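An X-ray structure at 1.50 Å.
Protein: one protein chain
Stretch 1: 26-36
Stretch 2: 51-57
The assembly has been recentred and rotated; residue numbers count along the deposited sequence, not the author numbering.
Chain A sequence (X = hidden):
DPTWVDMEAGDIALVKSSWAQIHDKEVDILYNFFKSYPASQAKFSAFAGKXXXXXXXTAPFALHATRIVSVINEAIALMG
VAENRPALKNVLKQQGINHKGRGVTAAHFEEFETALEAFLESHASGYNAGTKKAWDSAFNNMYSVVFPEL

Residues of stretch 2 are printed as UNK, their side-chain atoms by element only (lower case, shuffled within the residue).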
# COMPACT_ATOMS: atom_id res chain seq x y z
N GLU A 26 3.17 -10.01 5.26
CA GLU A 26 3.93 -8.76 5.09
C GLU A 26 5.21 -8.96 4.31
O GLU A 26 5.51 -8.22 3.39
CB GLU A 26 4.32 -8.21 6.48
CG GLU A 26 3.18 -8.12 7.48
CD GLU A 26 3.12 -9.29 8.44
OE1 GLU A 26 3.20 -10.44 8.00
OE2 GLU A 26 2.96 -9.03 9.66
N VAL A 27 5.97 -10.00 4.65
CA VAL A 27 7.24 -10.26 3.97
C VAL A 27 6.99 -10.57 2.50
O VAL A 27 7.69 -10.04 1.63
CB VAL A 27 8.00 -11.41 4.69
CG1 VAL A 27 9.08 -12.01 3.81
CG2 VAL A 27 8.61 -10.91 6.02
N ASP A 28 5.98 -11.39 2.22
CA ASP A 28 5.68 -11.74 0.83
C ASP A 28 5.20 -10.53 0.06
O ASP A 28 5.53 -10.39 -1.14
CB ASP A 28 4.65 -12.87 0.73
CG ASP A 28 5.19 -14.22 1.21
OD1 ASP A 28 6.42 -14.42 1.24
OD2 ASP A 28 4.41 -15.13 1.58
N ILE A 29 4.45 -9.63 0.71
CA ILE A 29 4.00 -8.42 -0.00
C ILE A 29 5.22 -7.57 -0.38
O ILE A 29 5.32 -7.09 -1.52
CB ILE A 29 3.05 -7.59 0.91
CG1 ILE A 29 1.69 -8.30 1.05
CG2 ILE A 29 2.87 -6.15 0.35
CD1 ILE A 29 0.86 -7.76 2.22
N LEU A 30 6.15 -7.39 0.55
CA LEU A 30 7.34 -6.59 0.25
C LEU A 30 8.22 -7.25 -0.80
O LEU A 30 8.75 -6.58 -1.71
CB LEU A 30 8.16 -6.25 1.52
CG LEU A 30 9.34 -5.29 1.34
CD1 LEU A 30 8.84 -3.94 0.78
CD2 LEU A 30 10.07 -5.07 2.70
N TYR A 31 8.43 -8.56 -0.64
CA TYR A 31 9.18 -9.28 -1.66
C TYR A 31 8.54 -9.11 -3.04
O TYR A 31 9.27 -8.84 -4.01
CB TYR A 31 9.28 -10.76 -1.27
CG TYR A 31 9.92 -11.60 -2.34
CD1 TYR A 31 11.29 -11.82 -2.34
CD2 TYR A 31 9.14 -12.19 -3.34
CE1 TYR A 31 11.88 -12.61 -3.31
CE2 TYR A 31 9.74 -12.97 -4.33
CZ TYR A 31 11.11 -13.17 -4.29
OH TYR A 31 11.74 -13.95 -5.23
N ASN A 32 7.21 -9.21 -3.12
CA ASN A 32 6.54 -9.07 -4.41
C ASN A 32 6.76 -7.68 -5.01
O ASN A 32 6.99 -7.52 -6.21
CB ASN A 32 5.07 -9.37 -4.28
CG ASN A 32 4.35 -9.29 -5.58
OD1 ASN A 32 4.61 -10.09 -6.49
ND2 ASN A 32 3.43 -8.36 -5.69
N PHE A 33 6.71 -6.67 -4.17
CA PHE A 33 6.94 -5.30 -4.61
C PHE A 33 8.33 -5.14 -5.17
O PHE A 33 8.47 -4.66 -6.30
CB PHE A 33 6.65 -4.33 -3.43
CG PHE A 33 6.97 -2.88 -3.75
CD1 PHE A 33 6.53 -2.29 -4.92
CD2 PHE A 33 7.75 -2.11 -2.86
CE1 PHE A 33 6.83 -0.95 -5.21
CE2 PHE A 33 8.07 -0.78 -3.14
CZ PHE A 33 7.58 -0.19 -4.32
N PHE A 34 9.37 -5.57 -4.43
CA PHE A 34 10.73 -5.39 -4.91
C PHE A 34 11.03 -6.29 -6.12
O PHE A 34 11.81 -5.88 -6.98
CB PHE A 34 11.71 -5.71 -3.77
CG PHE A 34 11.79 -4.63 -2.69
CD1 PHE A 34 11.29 -3.34 -2.90
CD2 PHE A 34 12.41 -4.92 -1.50
CE1 PHE A 34 11.39 -2.38 -1.90
CE2 PHE A 34 12.54 -3.98 -0.49
CZ PHE A 34 12.03 -2.71 -0.67
N LYS A 35 10.45 -7.49 -6.17
CA LYS A 35 10.63 -8.38 -7.34
C LYS A 35 10.06 -7.69 -8.59
O LYS A 35 10.70 -7.72 -9.65
CB LYS A 35 10.01 -9.76 -7.09
CG LYS A 35 10.34 -10.80 -8.16
CD LYS A 35 11.73 -11.40 -7.95
CE LYS A 35 11.95 -12.58 -8.91
NZ LYS A 35 12.79 -12.22 -10.09
N SER A 36 8.89 -7.07 -8.45
CA SER A 36 8.23 -6.42 -9.56
C SER A 36 8.88 -5.09 -9.93
O SER A 36 8.85 -4.66 -11.10
CB SER A 36 6.78 -6.16 -9.23
OG SER A 36 6.10 -7.39 -9.08
N UNK A 51 21.01 -8.71 -2.66
CA UNK A 51 20.24 -9.66 -3.43
C UNK A 51 18.88 -9.95 -2.78
O UNK A 51 18.81 -10.26 -1.60
c UNK A 51 21.05 -10.94 -3.57
o UNK A 51 19.59 -12.58 -4.37
o UNK A 51 21.05 -11.86 -5.78
c UNK A 51 20.54 -11.83 -4.65
N UNK A 52 17.80 -9.82 -3.56
CA UNK A 52 16.49 -9.97 -2.97
C UNK A 52 16.28 -11.35 -2.39
O UNK A 52 15.59 -11.47 -1.39
c UNK A 52 13.07 -9.39 -4.66
c UNK A 52 13.97 -9.65 -3.46
c UNK A 52 13.74 -8.65 -2.30
c UNK A 52 15.40 -9.64 -3.98
N UNK A 53 16.87 -12.37 -3.01
CA UNK A 53 16.71 -13.73 -2.52
C UNK A 53 17.37 -13.94 -1.16
O UNK A 53 16.93 -14.78 -0.38
c UNK A 53 17.22 -14.75 -3.54
o UNK A 53 14.23 -14.08 -5.23
c UNK A 53 14.95 -14.95 -4.71
o UNK A 53 14.50 -15.91 -4.06
c UNK A 53 16.46 -14.77 -4.87
N UNK A 54 18.43 -13.15 -0.89
CA UNK A 54 19.15 -13.16 0.39
C UNK A 54 18.39 -12.41 1.46
O UNK A 54 18.44 -12.75 2.63
c UNK A 54 20.52 -12.49 0.23
o UNK A 54 21.30 -13.17 -0.73
N UNK A 55 17.72 -11.34 1.06
CA UNK A 55 17.00 -10.49 2.03
C UNK A 55 15.78 -11.15 2.68
O UNK A 55 15.47 -10.90 3.86
c UNK A 55 17.16 -7.09 0.14
c UNK A 55 16.58 -9.18 1.36
c UNK A 55 18.15 -7.50 2.40
c UNK A 55 17.68 -8.16 1.10
N UNK A 56 15.02 -11.95 1.93
CA UNK A 56 13.85 -12.60 2.47
C UNK A 56 14.18 -13.52 3.71
O UNK A 56 15.17 -14.23 3.72
n UNK A 56 10.20 -15.64 -1.27
c UNK A 56 11.65 -13.64 1.69
c UNK A 56 11.27 -14.90 -0.53
c UNK A 56 13.10 -13.36 1.36
c UNK A 56 10.70 -13.95 0.50
N UNK A 57 13.36 -13.48 4.75
CA UNK A 57 13.61 -14.20 6.00
C UNK A 57 14.71 -13.61 6.88
O UNK A 57 15.15 -14.25 7.82
o UNK A 57 11.55 -16.35 5.71
c UNK A 57 13.83 -15.71 5.77
o UNK A 57 12.69 -16.84 3.96
c UNK A 57 12.64 -16.35 5.10
O HOH W 1 7.16 -14.95 -1.75
O HOH W 2 11.14 -16.47 -3.88

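Position 51 carries two side-chain carbons, the second bearing two oxygens, and touches nothing on the first stretch. One of those oxygens accepts from the backbone N of position 53, so the residue sits as a cap just before a helix. A short carboxylate fits: Asp-51. Asp-51 OD1 lies 3.0 Å from the backbone N of position 53, a weak bond.

Position 52 has four carbons forked at the second and no polar atom. It points toward the long helix and packs among Tyr-31, Phe-34 and Lys-35; the fork at the second carbon makes it Leu-52, with chi1 t and chi2 p. Its CG lies 3.6 Å from Tyr-31 CE1, its CD1 3.9 Å from Phe-34 CB, and its CD2 3.9 Å from Lys-35 CB.

At position 53 there are three carbons, the third carrying two oxygens. The CA-to-CB bond runs sideways, yet the end of the chain comes nearer and meets the Tyr-31 hydroxyl near the plane of the ring. The extra carbon compared with position 51 makes it Glu-53. Tyr-31 OH donates to Glu-53 OE2 across a very short 2.5 Å.

Position 54 shows one carbon and then one oxygen, unbranched at CB and out of reach of the first stretch. It is Ser-54, an exposed residue.

Position 55 again has four carbons forked at the second. Its CB points toward the first stretch, and the side chain is buried. It is Leu-55. Leu-55 CD1 comes no nearer than 5.5 Å, to Phe-34 CD2, so it makes no contact.

Position 56 has four carbons in a row ending in nitrogen, running past Val-27 and over one face of the Tyr-31 ring: Lys-56. Here the backbone first leaves helical angles. The aliphatic part packs with CG 3.7 Å from Val-27 CG1, while CE lies 3.6 Å from Tyr-31 CD1. Lys-56 NZ stands 3.9 Å from the Tyr-31 ring centroid, only 4° off the normal, a cation-pi contact.

Position 57 has two carbons, the second with two oxygens. It has positive phi, and its CA-to-CB bond points away, though the end of the side chain comes nearer. It is Asp-57, with OD1 5.3 Å from Val-27 CG1.

The contact is organized around Tyr-31, with chi1 t: its hydroxyl is held by a carboxylate, a face is covered by a lysine, and Leu-52 packs obliquely against the ring. Water 2 joins the polar ends, donating weakly to Tyr-31 OH and accepting from Lys-56 NZ, each at 2.9 Å. The rule to read here is one aromatic serving greasy, charged and hydrogen-bonding neighbors at once.

Stretch 2, residues 51-57: DLESLKD
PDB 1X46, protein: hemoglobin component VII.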